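Local coordinates for extracellular solute-binding protein, family 1 (Bifidobacterium longum subsp. infantis, PDB 6FTH) that probably binds human milk oligosaccharides outside the cell and hands them to an ABC transporter for uptake, at residues Asn158-Trp161 and Leu162-Gly166; Thr224-Lys228 and Gly229-Thr233; Gln511-Tyr514 and Asp515-Thr518. All coordinates share one frame; numbering follows the deposited sequence.

Interaction 1 (Asn158-Trp161 and Leu162-Gly166); sequences NKTW and LDKLG
Lys159 and Asp163, one turn apart, form an i to i+4 salt bridge on the short helix 159-165, which is N-capped at Asn158 and closed at Gly166 by a Schellman motif. Lys159 NZ lies 2.8 Å from Asp163 OD1 and uses the syn lone pair of that oxygen. CG of Lys159 stands anti to the backbone N (chi1 -174°), and bends at chi2 and chi4 curl the chain back so that the ammonium group reaches the carboxylate. Leu162 CD1 meets Lys159 CD at 3.9 Å, the two side chains crossing at about a right angle, whereas Thr160 and Lys164 lie side by side, pointing the same way, with Thr160 CG2 3.9 Å from Lys164 CE. On the inner side of the helix Leu162 and Leu165 pack on helix 173-185, and Trp161 meets Phe183 of that helix edge-to-face. Backbone bonds link Leu162 N to Asn158 O, Asp163 N to Lys159 O, Lys164 N to Thr160 O and Leu165 N to Trp161 O; Gly166, at positive phi, gives its N to Asp163 O at 3.2 Å. At the other end Asn158, last residue of strand 154-158, caps the first turn: Trp161 N donates to Asn158 OD1 at 2.8 Å, coming from above the carbonyl plane. Asn158 ND2 bonds to Gln310 OE1 and sits 3.3 Å above one face of the Trp161 ring, offset toward its rim.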
ATOM      1  N   ASN A 158       9.880   9.305  18.887  1.00 12.21           N
ATOM      2  CA  ASN A 158      11.280   9.420  19.296  1.00 13.95           C
ATOM      3  C   ASN A 158      11.372   8.966  20.746  1.00 12.59           C
ATOM      4  O   ASN A 158      11.060   9.717  21.678  1.00 14.34           O
ATOM      5  CB  ASN A 158      11.815  10.832  19.098  1.00 12.88           C
ATOM      6  CG  ASN A 158      13.307  10.862  19.270  1.00 13.43           C
ATOM      7  OD1 ASN A 158      13.819  10.242  20.209  1.00 16.16           O
ATOM      8  ND2 ASN A 158      14.003  11.473  18.336  1.00 14.18           N
ATOM      9  N   LYS A 159      11.746   7.692  20.920  1.00 13.40           N
ATOM     10  CA  LYS A 159      11.904   7.097  22.233  1.00 14.20           C
ATOM     11  C   LYS A 159      13.089   7.705  22.993  1.00 14.21           C
ATOM     12  O   LYS A 159      13.050   7.789  24.228  1.00 15.50           O
ATOM     13  CB  LYS A 159      12.070   5.577  22.077  1.00 16.69           C
ATOM     14  CG  LYS A 159      12.107   4.788  23.394  1.00 18.42           C
ATOM     15  CD  LYS A 159      10.865   4.997  24.245  1.00 21.96           C
ATOM     16  CE  LYS A 159      10.662   3.902  25.279  1.00 26.01           C
ATOM     17  NZ  LYS A 159      11.884   3.712  26.139  1.00 25.96           N
ATOM     18  N   THR A 160      14.148   8.108  22.287  1.00 15.48           N
ATOM     19  CA  THR A 160      15.252   8.795  22.956  1.00 14.88           C
ATOM     20  C   THR A 160      14.750  10.058  23.639  1.00 15.73           C
ATOM     21  O   THR A 160      15.120  10.351  24.779  1.00 16.24           O
ATOM     22  CB  THR A 160      16.336   9.133  21.938  1.00 17.54           C
ATOM     23  OG1 THR A 160      16.879   7.915  21.417  1.00 18.52           O
ATOM     24  CG2 THR A 160      17.463   9.969  22.573  1.00 19.88           C
ATOM     25  N   TRP A 161      13.867  10.794  22.971  1.00 15.36           N
ATOM     26  CA  TRP A 161      13.286  11.989  23.582  1.00 15.70           C
ATOM     27  C   TRP A 161      12.404  11.637  24.773  1.00 16.75           C
ATOM     28  O   TRP A 161      12.460  12.301  25.819  1.00 15.95           O
ATOM     29  CB  TRP A 161      12.477  12.750  22.546  1.00 13.28           C
ATOM     30  CG  TRP A 161      13.226  13.436  21.453  1.00 13.79           C
ATOM     31  CD1 TRP A 161      14.584  13.414  21.212  1.00 14.80           C
ATOM     32  CD2 TRP A 161      12.664  14.296  20.460  1.00 14.92           C
ATOM     33  NE1 TRP A 161      14.873  14.193  20.129  1.00 16.41           N
ATOM     34  CE2 TRP A 161      13.722  14.750  19.643  1.00 16.37           C
ATOM     35  CE3 TRP A 161      11.365  14.718  20.176  1.00 14.29           C
ATOM     36  CZ2 TRP A 161      13.523  15.600  18.564  1.00 16.61           C
ATOM     37  CZ3 TRP A 161      11.157  15.569  19.109  1.00 15.69           C
ATOM     38  CH2 TRP A 161      12.232  16.004  18.309  1.00 14.64           C
ATOM     39  N   LEU A 162      11.545  10.619  24.638  1.00 14.07           N
ATOM     40  CA  LEU A 162      10.727  10.213  25.768  1.00 14.57           C
ATOM     41  C   LEU A 162      11.608   9.894  26.965  1.00 16.21           C
ATOM     42  O   LEU A 162      11.324  10.315  28.090  1.00 16.32           O
ATOM     43  CB  LEU A 162       9.901   8.974  25.422  1.00 16.11           C
ATOM     44  CG  LEU A 162       8.798   9.163  24.356  1.00 15.51           C
ATOM     45  CD1 LEU A 162       8.194   7.794  24.072  1.00 14.75           C
ATOM     46  CD2 LEU A 162       7.730  10.139  24.769  1.00 16.28           C
ATOM     47  N   ASP A 163      12.687   9.148  26.726  1.00 17.11           N
ATOM     48  CA  ASP A 163      13.561   8.700  27.807  1.00 16.60           C
ATOM     49  C   ASP A 163      14.260   9.878  28.475  1.00 17.40           C
ATOM     50  O   ASP A 163      14.324   9.957  29.710  1.00 19.32           O
ATOM     51  CB  ASP A 163      14.608   7.738  27.250  1.00 19.38           C
ATOM     52  CG  ASP A 163      14.041   6.352  26.935  1.00 18.91           C
ATOM     53  OD1 ASP A 163      12.894   6.057  27.306  1.00 21.90           O
ATOM     54  OD2 ASP A 163      14.784   5.562  26.316  1.00 23.29           O
ATOM     55  N   LYS A 164      14.789  10.797  27.668  1.00 17.72           N
ATOM     56  CA  LYS A 164      15.491  11.971  28.187  1.00 17.72           C
ATOM     57  C   LYS A 164      14.582  12.856  29.025  1.00 23.00           C
ATOM     58  O   LYS A 164      15.040  13.478  29.993  1.00 20.56           O
ATOM     59  CB  LYS A 164      16.081  12.776  27.028  1.00 22.19           C
ATOM     60  CG  LYS A 164      17.366  12.141  26.470  1.00 30.79           C
ATOM     61  CD  LYS A 164      18.046  12.987  25.398  1.00 30.92           C
ATOM     62  CE  LYS A 164      19.358  12.328  24.964  1.00 31.90           C
ATOM     63  NZ  LYS A 164      20.032  13.080  23.883  1.00 40.90           N
ATOM     64  N   LEU A 165      13.300  12.925  28.681  1.00 18.00           N
ATOM     65  CA  LEU A 165      12.360  13.785  29.390  1.00 17.30           C
ATOM     66  C   LEU A 165      11.613  13.070  30.498  1.00 16.91           C
ATOM     67  O   LEU A 165      10.835  13.704  31.214  1.00 20.90           O
ATOM     68  CB  LEU A 165      11.353  14.385  28.402  1.00 18.61           C
ATOM     69  CG  LEU A 165      11.953  15.246  27.295  1.00 20.08           C
ATOM     70  CD1 LEU A 165      10.831  15.809  26.422  1.00 19.13           C
ATOM     71  CD2 LEU A 165      12.804  16.367  27.899  1.00 21.26           C
ATOM     72  N   GLY A 166      11.825  11.772  30.666  1.00 16.08           N
ATOM     73  CA  GLY A 166      11.120  11.037  31.696  1.00 14.91           C
ATOM     74  C   GLY A 166       9.638  10.882  31.409  1.00 14.96           C
ATOM     75  O   GLY A 166       8.806  11.034  32.314  1.00 17.31           O
TER

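Interaction 2 (Thr224-Lys228 and Gly229-Thr233); sequences TGFNK and GASPT
Ser231 OG accepts a hydrogen bond from Gly225 N at 2.9 Å, with an N-H...O angle of 150°, and so ties the two arms of this loop together. The hydroxyl lies anti to its own backbone N (chi1 -179°), which carries it across to the Gly225 amide. The same oxygen stands oblique to the Phe226 ring, 3.3 Å from CE1, and Pro232 CD rests 3.4 Å from Gly225 O. Pro232 N lies at the edge of the Phe226 ring, while Thr224 CB stands 3.7 Å above one face, over its centre. A water links the arms a second time, bridging Lys228 O (2.8 Å) and Ser231 N (2.9 Å). Replacing Ser231 by an alanine would probably leave the buried Gly225 N-H without this acceptor and let the two arms shift apart.

The next shell sets the shape of the loop. Residues Gly225 to Lys228 make a type I beta turn, and Gly229 has backbone angles at which a side chain would collide with Lys228 O. From Ser231 the chain runs into a 3-10 turn, 231-233, where Thr233 N and OG1 both donate to Ala230 O from the same face of its plane. Asp330 OD2 accepts from both Thr224 OG1 and Phe226 N, fixing the first arm from outside.

The serine oxygen and the water thus satisfy the main-chain N-H groups of Gly225 and Ser231, which no strand pairs here, and this probably lets the irregular loop between strands 197-199 and 235-238 stay buried.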
ATOM      1  N   THR A 224      -8.814   1.304   9.700  1.00  9.39           N
ATOM      2  CA  THR A 224      -8.449   1.821   8.383  1.00 10.47           C
ATOM      3  C   THR A 224      -7.757   0.748   7.541  1.00  9.93           C
ATOM      4  O   THR A 224      -7.301  -0.292   8.039  1.00  9.55           O
ATOM      5  CB  THR A 224      -7.549   3.066   8.472  1.00  9.92           C
ATOM      6  OG1 THR A 224      -6.292   2.717   9.070  1.00 10.17           O
ATOM      7  CG2 THR A 224      -8.172   4.171   9.317  1.00 11.29           C
ATOM      8  N   GLY A 225      -7.716   0.998   6.235  1.00 10.45           N
ATOM      9  CA  GLY A 225      -7.046   0.097   5.307  1.00 12.94           C
ATOM     10  C   GLY A 225      -6.393   0.877   4.189  1.00 12.54           C
ATOM     11  O   GLY A 225      -6.755   0.763   3.012  1.00 11.54           O
ATOM     12  N   PHE A 226      -5.405   1.668   4.561  1.00 11.04           N
ATOM     13  CA  PHE A 226      -4.897   2.690   3.660  1.00 11.56           C
ATOM     14  C   PHE A 226      -3.848   2.200   2.654  1.00 12.50           C
ATOM     15  O   PHE A 226      -3.383   3.010   1.842  1.00 15.20           O
ATOM     16  CB  PHE A 226      -4.405   3.922   4.440  1.00 10.95           C
ATOM     17  CG  PHE A 226      -5.508   4.735   5.113  1.00 11.43           C
ATOM     18  CD1 PHE A 226      -6.840   4.646   4.739  1.00 12.39           C
ATOM     19  CD2 PHE A 226      -5.187   5.611   6.139  1.00 13.69           C
ATOM     20  CE1 PHE A 226      -7.812   5.416   5.372  1.00 11.53           C
ATOM     21  CE2 PHE A 226      -6.147   6.353   6.782  1.00 12.28           C
ATOM     22  CZ  PHE A 226      -7.473   6.267   6.384  1.00 10.69           C
ATOM     23  N   ASN A 227      -3.466   0.919   2.645  1.00 11.37           N
ATOM     24  CA  ASN A 227      -2.593   0.455   1.564  1.00 12.31           C
ATOM     25  C   ASN A 227      -3.332   0.488   0.228  1.00 15.32           C
ATOM     26  O   ASN A 227      -2.738   0.811  -0.810  1.00 15.86           O
ATOM     27  CB  ASN A 227      -2.083  -0.964   1.799  1.00 12.71           C
ATOM     28  CG  ASN A 227      -0.941  -1.078   2.817  1.00 13.72           C
ATOM     29  OD1 ASN A 227      -0.743  -0.233   3.689  1.00 13.27           O
ATOM     30  ND2 ASN A 227      -0.206  -2.191   2.715  1.00 16.02           N
ATOM     31  N   LYS A 228      -4.618   0.133   0.223  1.00 14.17           N
ATOM     32  CA  LYS A 228      -5.391  -0.095  -1.002  1.00 13.83           C
ATOM     33  C   LYS A 228      -6.828  -0.455  -0.634  1.00 17.25           C
ATOM     34  O   LYS A 228      -7.112  -0.917   0.475  1.00 17.00           O
ATOM     35  CB  LYS A 228      -4.792  -1.211  -1.866  1.00 18.51           C
ATOM     36  CG  LYS A 228      -4.565  -2.544  -1.152  1.00 17.88           C
ATOM     37  CD  LYS A 228      -3.902  -3.574  -2.081  1.00 18.74           C
ATOM     38  CE  LYS A 228      -3.700  -4.941  -1.420  1.00 20.77           C
ATOM     39  NZ  LYS A 228      -2.619  -4.962  -0.390  1.00 20.75           N
ATOM     40  N   GLY A 229      -7.725  -0.239  -1.583  1.00 17.41           N
ATOM     41  CA  GLY A 229      -9.098  -0.706  -1.469  1.00 18.63           C
ATOM     42  C   GLY A 229     -10.104   0.392  -1.183  1.00 15.70           C
ATOM     43  O   GLY A 229      -9.923   1.554  -1.560  1.00 18.23           O
ATOM     44  N   ALA A 230     -11.178   0.033  -0.479  1.00 15.62           N
ATOM     45  CA  ALA A 230     -12.270   0.975  -0.246  1.00 13.11           C
ATOM     46  C   ALA A 230     -11.936   2.012   0.823  1.00 12.32           C
ATOM     47  O   ALA A 230     -12.461   3.135   0.807  1.00 12.31           O
ATOM     48  CB  ALA A 230     -13.522   0.210   0.204  1.00 14.75           C
ATOM     49  N   SER A 231     -11.096   1.649   1.782  1.00 12.36           N
ATOM     50  CA  SER A 231     -10.817   2.558   2.888  1.00 11.52           C
ATOM     51  C   SER A 231     -10.214   3.890   2.459  1.00 11.57           C
ATOM     52  O   SER A 231     -10.656   4.933   2.975  1.00 13.14           O
ATOM     53  CB  SER A 231      -9.954   1.853   3.944  1.00 11.35           C
ATOM     54  OG  SER A 231      -9.697   2.698   5.030  1.00 11.94           O
ATOM     55  N   PRO A 232      -9.275   3.950   1.515  1.00 10.89           N
ATOM     56  CA  PRO A 232      -8.784   5.265   1.082  1.00 14.95           C
ATOM     57  C   PRO A 232      -9.842   6.176   0.512  1.00 13.73           C
ATOM     58  O   PRO A 232      -9.583   7.377   0.399  1.00 13.06           O
ATOM     59  CB  PRO A 232      -7.732   4.914   0.026  1.00 14.99           C
ATOM     60  CG  PRO A 232      -7.229   3.591   0.449  1.00 13.77           C
ATOM     61  CD  PRO A 232      -8.434   2.870   0.987  1.00 13.17           C
ATOM     62  N   THR A 233     -11.014   5.670   0.144  1.00 13.46           N
ATOM     63  CA  THR A 233     -12.086   6.517  -0.357  1.00 12.84           C
ATOM     64  C   THR A 233     -13.151   6.822   0.683  1.00 13.18           C
ATOM     65  O   THR A 233     -14.149   7.474   0.357  1.00 15.61           O
ATOM     66  CB  THR A 233     -12.715   5.927  -1.631  1.00 16.34           C
ATOM     67  OG1 THR A 233     -13.372   4.684  -1.365  1.00 15.77           O
ATOM     68  CG2 THR A 233     -11.639   5.699  -2.694  1.00 18.24           C
TER
HETATM   69  O   HOH W   1      -9.377  -0.700   2.137  1.00 16.35           O

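Interaction 3 (Gln511-Tyr514 and Asp515-Thr518); sequences QKWY and DIYT
Gln511 NE2 donates to Asp515 OD1 at 2.9 Å on the final turns of helix 503-518. The oxygen lies nearly in the amide plane of Gln511, whereas the nitrogen meets it on the syn side, 34° out of the carboxylate plane. The two planes are 36° apart. On another flank Ile516 runs alongside Trp513, pointing the same way, in a CH-pi contact: its CD1 lies over one face of the indole, 3.9 Å from the centroid of the six-membered ring and displaced toward the rim. Tyr517 crosses Trp513 obliquely, CE1 reaching Trp513 CE3 at 4.1 Å, while Trp513 O lies in the plane of the Tyr517 ring at its edge. With CG anti to the backbone N (chi1 172°), Tyr514 carries its ring to the flank where Thr518 follows one turn later. Thr518 CG2 lies over that ring, though its fine placement is doubtful because it is modelled too close to Tyr514 O. The backbone repeats the i to i+4 pattern, as in Ile516 N to Lys512 O.

Polar ends tie the helix to its surroundings: Tyr514 OH bonds to Val445 O and Gln511 OE1 to Val242 N, and Asp459 OD2 takes a hydrogen bond from Trp513 NE1 and a salt bridge from Lys512 NZ. Asp515 OD1 also forms a salt bridge with Lys519, so a single oxygen gathers an amide and an ammonium group, which would probably favour the charged carboxylate at this surface site.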
ATOM      1  N   GLN A 511     -21.708  -1.927   0.472  1.00 10.50           N
ATOM      2  CA  GLN A 511     -22.346  -2.977   1.263  1.00  9.88           C
ATOM      3  C   GLN A 511     -22.728  -4.160   0.388  1.00 13.95           C
ATOM      4  O   GLN A 511     -22.561  -5.320   0.781  1.00 12.36           O
ATOM      5  CB  GLN A 511     -23.583  -2.453   1.979  1.00 11.01           C
ATOM      6  CG  GLN A 511     -24.294  -3.508   2.821  1.00 11.14           C
ATOM      7  CD  GLN A 511     -23.622  -3.748   4.168  1.00 12.00           C
ATOM      8  OE1 GLN A 511     -23.617  -2.866   5.033  1.00 12.09           O
ATOM      9  NE2 GLN A 511     -23.095  -4.954   4.363  1.00 12.69           N
ATOM     10  N   LYS A 512     -23.291  -3.887  -0.784  1.00 12.81           N
ATOM     11  CA  LYS A 512     -23.725  -4.960  -1.673  1.00 11.81           C
ATOM     12  C   LYS A 512     -22.561  -5.853  -2.070  1.00 13.90           C
ATOM     13  O   LYS A 512     -22.652  -7.079  -1.984  1.00 15.11           O
ATOM     14  CB  LYS A 512     -24.376  -4.360  -2.918  1.00 12.46           C
ATOM     15  CG  LYS A 512     -24.831  -5.415  -3.921  1.00 14.00           C
ATOM     16  CD  LYS A 512     -25.520  -4.814  -5.106  1.00 13.97           C
ATOM     17  CE  LYS A 512     -24.546  -4.098  -5.983  1.00 12.86           C
ATOM     18  NZ  LYS A 512     -25.164  -3.563  -7.247  1.00 14.79           N
ATOM     19  N   TRP A 513     -21.468  -5.263  -2.540  1.00 13.45           N
ATOM     20  CA  TRP A 513     -20.350  -6.093  -2.994  1.00 14.22           C
ATOM     21  C   TRP A 513     -19.645  -6.757  -1.820  1.00 15.46           C
ATOM     22  O   TRP A 513     -19.212  -7.911  -1.916  1.00 15.59           O
ATOM     23  CB  TRP A 513     -19.387  -5.266  -3.827  1.00 12.66           C
ATOM     24  CG  TRP A 513     -20.002  -4.932  -5.145  1.00 13.52           C
ATOM     25  CD1 TRP A 513     -20.517  -3.729  -5.530  1.00 13.13           C
ATOM     26  CD2 TRP A 513     -20.284  -5.850  -6.206  1.00 17.37           C
ATOM     27  NE1 TRP A 513     -21.088  -3.835  -6.787  1.00 14.86           N
ATOM     28  CE2 TRP A 513     -20.968  -5.130  -7.211  1.00 16.43           C
ATOM     29  CE3 TRP A 513     -20.032  -7.213  -6.402  1.00 22.58           C
ATOM     30  CZ2 TRP A 513     -21.362  -5.721  -8.415  1.00 19.76           C
ATOM     31  CZ3 TRP A 513     -20.434  -7.801  -7.598  1.00 26.93           C
ATOM     32  CH2 TRP A 513     -21.095  -7.052  -8.587  1.00 19.28           C
ATOM     33  N   TYR A 514     -19.542  -6.051  -0.695  1.00 12.23           N
ATOM     34  CA  TYR A 514     -19.028  -6.690   0.508  1.00 13.79           C
ATOM     35  C   TYR A 514     -19.834  -7.941   0.844  1.00 14.45           C
ATOM     36  O   TYR A 514     -19.272  -9.000   1.153  1.00 15.96           O
ATOM     37  CB  TYR A 514     -19.071  -5.674   1.636  1.00 12.20           C
ATOM     38  CG  TYR A 514     -18.762  -6.214   2.992  1.00 12.30           C
ATOM     39  CD1 TYR A 514     -17.447  -6.307   3.461  1.00 13.37           C
ATOM     40  CD2 TYR A 514     -19.784  -6.598   3.830  1.00 13.38           C
ATOM     41  CE1 TYR A 514     -17.166  -6.796   4.736  1.00 13.09           C
ATOM     42  CE2 TYR A 514     -19.520  -7.073   5.099  1.00 13.26           C
ATOM     43  CZ  TYR A 514     -18.205  -7.170   5.557  1.00 13.59           C
ATOM     44  OH  TYR A 514     -17.970  -7.662   6.837  1.00 13.78           O
ATOM     45  N   ASP A 515     -21.155  -7.841   0.785  1.00 13.41           N
ATOM     46  CA  ASP A 515     -22.012  -8.993   1.079  1.00 13.21           C
ATOM     47  C   ASP A 515     -21.798 -10.114   0.062  1.00 16.73           C
ATOM     48  O   ASP A 515     -21.666 -11.284   0.434  1.00 18.35           O
ATOM     49  CB  ASP A 515     -23.480  -8.558   1.103  1.00 15.52           C
ATOM     50  CG  ASP A 515     -23.830  -7.711   2.300  1.00 15.66           C
ATOM     51  OD1 ASP A 515     -23.036  -7.647   3.261  1.00 14.63           O
ATOM     52  OD2 ASP A 515     -24.914  -7.103   2.284  1.00 17.11           O
ATOM     53  N   ILE A 516     -21.765  -9.776  -1.228  1.00 14.97           N
ATOM     54  CA  ILE A 516     -21.563 -10.786  -2.275  1.00 16.86           C
ATOM     55  C   ILE A 516     -20.281 -11.573  -2.017  1.00 18.54           C
ATOM     56  O   ILE A 516     -20.259 -12.809  -2.115  1.00 19.71           O
ATOM     57  CB  ILE A 516     -21.549 -10.118  -3.662  1.00 18.53           C
ATOM     58  CG1 ILE A 516     -22.972  -9.691  -4.060  1.00 23.16           C
ATOM     59  CG2 ILE A 516     -20.939 -11.042  -4.716  1.00 23.08           C
ATOM     60  CD1 ILE A 516     -23.030  -8.799  -5.299  1.00 20.09           C
ATOM     61  N   TYR A 517     -19.196 -10.865  -1.675  1.00 17.09           N
ATOM     62  CA  TYR A 517     -17.885 -11.505  -1.535  1.00 19.05           C
ATOM     63  C   TYR A 517     -17.698 -12.209  -0.191  1.00 22.37           C
ATOM     64  O   TYR A 517     -16.915 -13.159  -0.103  1.00 24.12           O
ATOM     65  CB  TYR A 517     -16.776 -10.467  -1.704  1.00 16.46           C
ATOM     66  CG  TYR A 517     -16.335 -10.211  -3.116  1.00 19.88           C
ATOM     67  CD1 TYR A 517     -16.925  -9.222  -3.897  1.00 20.88           C
ATOM     68  CD2 TYR A 517     -15.271 -10.930  -3.663  1.00 25.17           C
ATOM     69  CE1 TYR A 517     -16.479  -8.980  -5.191  1.00 21.71           C
ATOM     70  CE2 TYR A 517     -14.833 -10.695  -4.948  1.00 26.27           C
ATOM     71  CZ  TYR A 517     -15.427  -9.718  -5.706  1.00 28.45           C
ATOM     72  OH  TYR A 517     -14.945  -9.502  -6.984  1.00 34.20           O
ATOM     73  N   THR A 518     -18.388 -11.792   0.865  1.00 16.62           N
ATOM     74  CA  THR A 518     -18.054 -12.270   2.201  1.00 17.29           C
ATOM     75  C   THR A 518     -19.148 -13.062   2.888  1.00 18.96           C
ATOM     76  O   THR A 518     -18.853 -13.737   3.884  1.00 21.36           O
ATOM     77  CB  THR A 518     -17.623 -11.107   3.120  1.00 17.98           C
ATOM     78  OG1 THR A 518     -17.008 -11.649   4.286  1.00 41.63           O
ATOM     79  CG2 THR A 518     -18.783 -10.336   3.554  1.00 11.36           C
TER

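Overall arrangement
The three contacts are all local and follow one another along the chain without touching. Interaction 1 is peripheral, its centre about 30 Å from the centre of the chain, on a helix that directly follows strand 154-158 of a mixed sheet. Interaction 2 lies much deeper, about 9 Å from that centre, and interaction 3 sits on the C-terminal helix about 22 Å from it. Interactions 2 and 3 are the nearest pair, with centres about 16 Å and nearest atoms about 8 Å apart; interactions 1 and 3 are the most distant, at about 46 Å between centres. Strand 241-244, on which Gln511 and Tyr514 pack, follows soon after the loop of interaction 2.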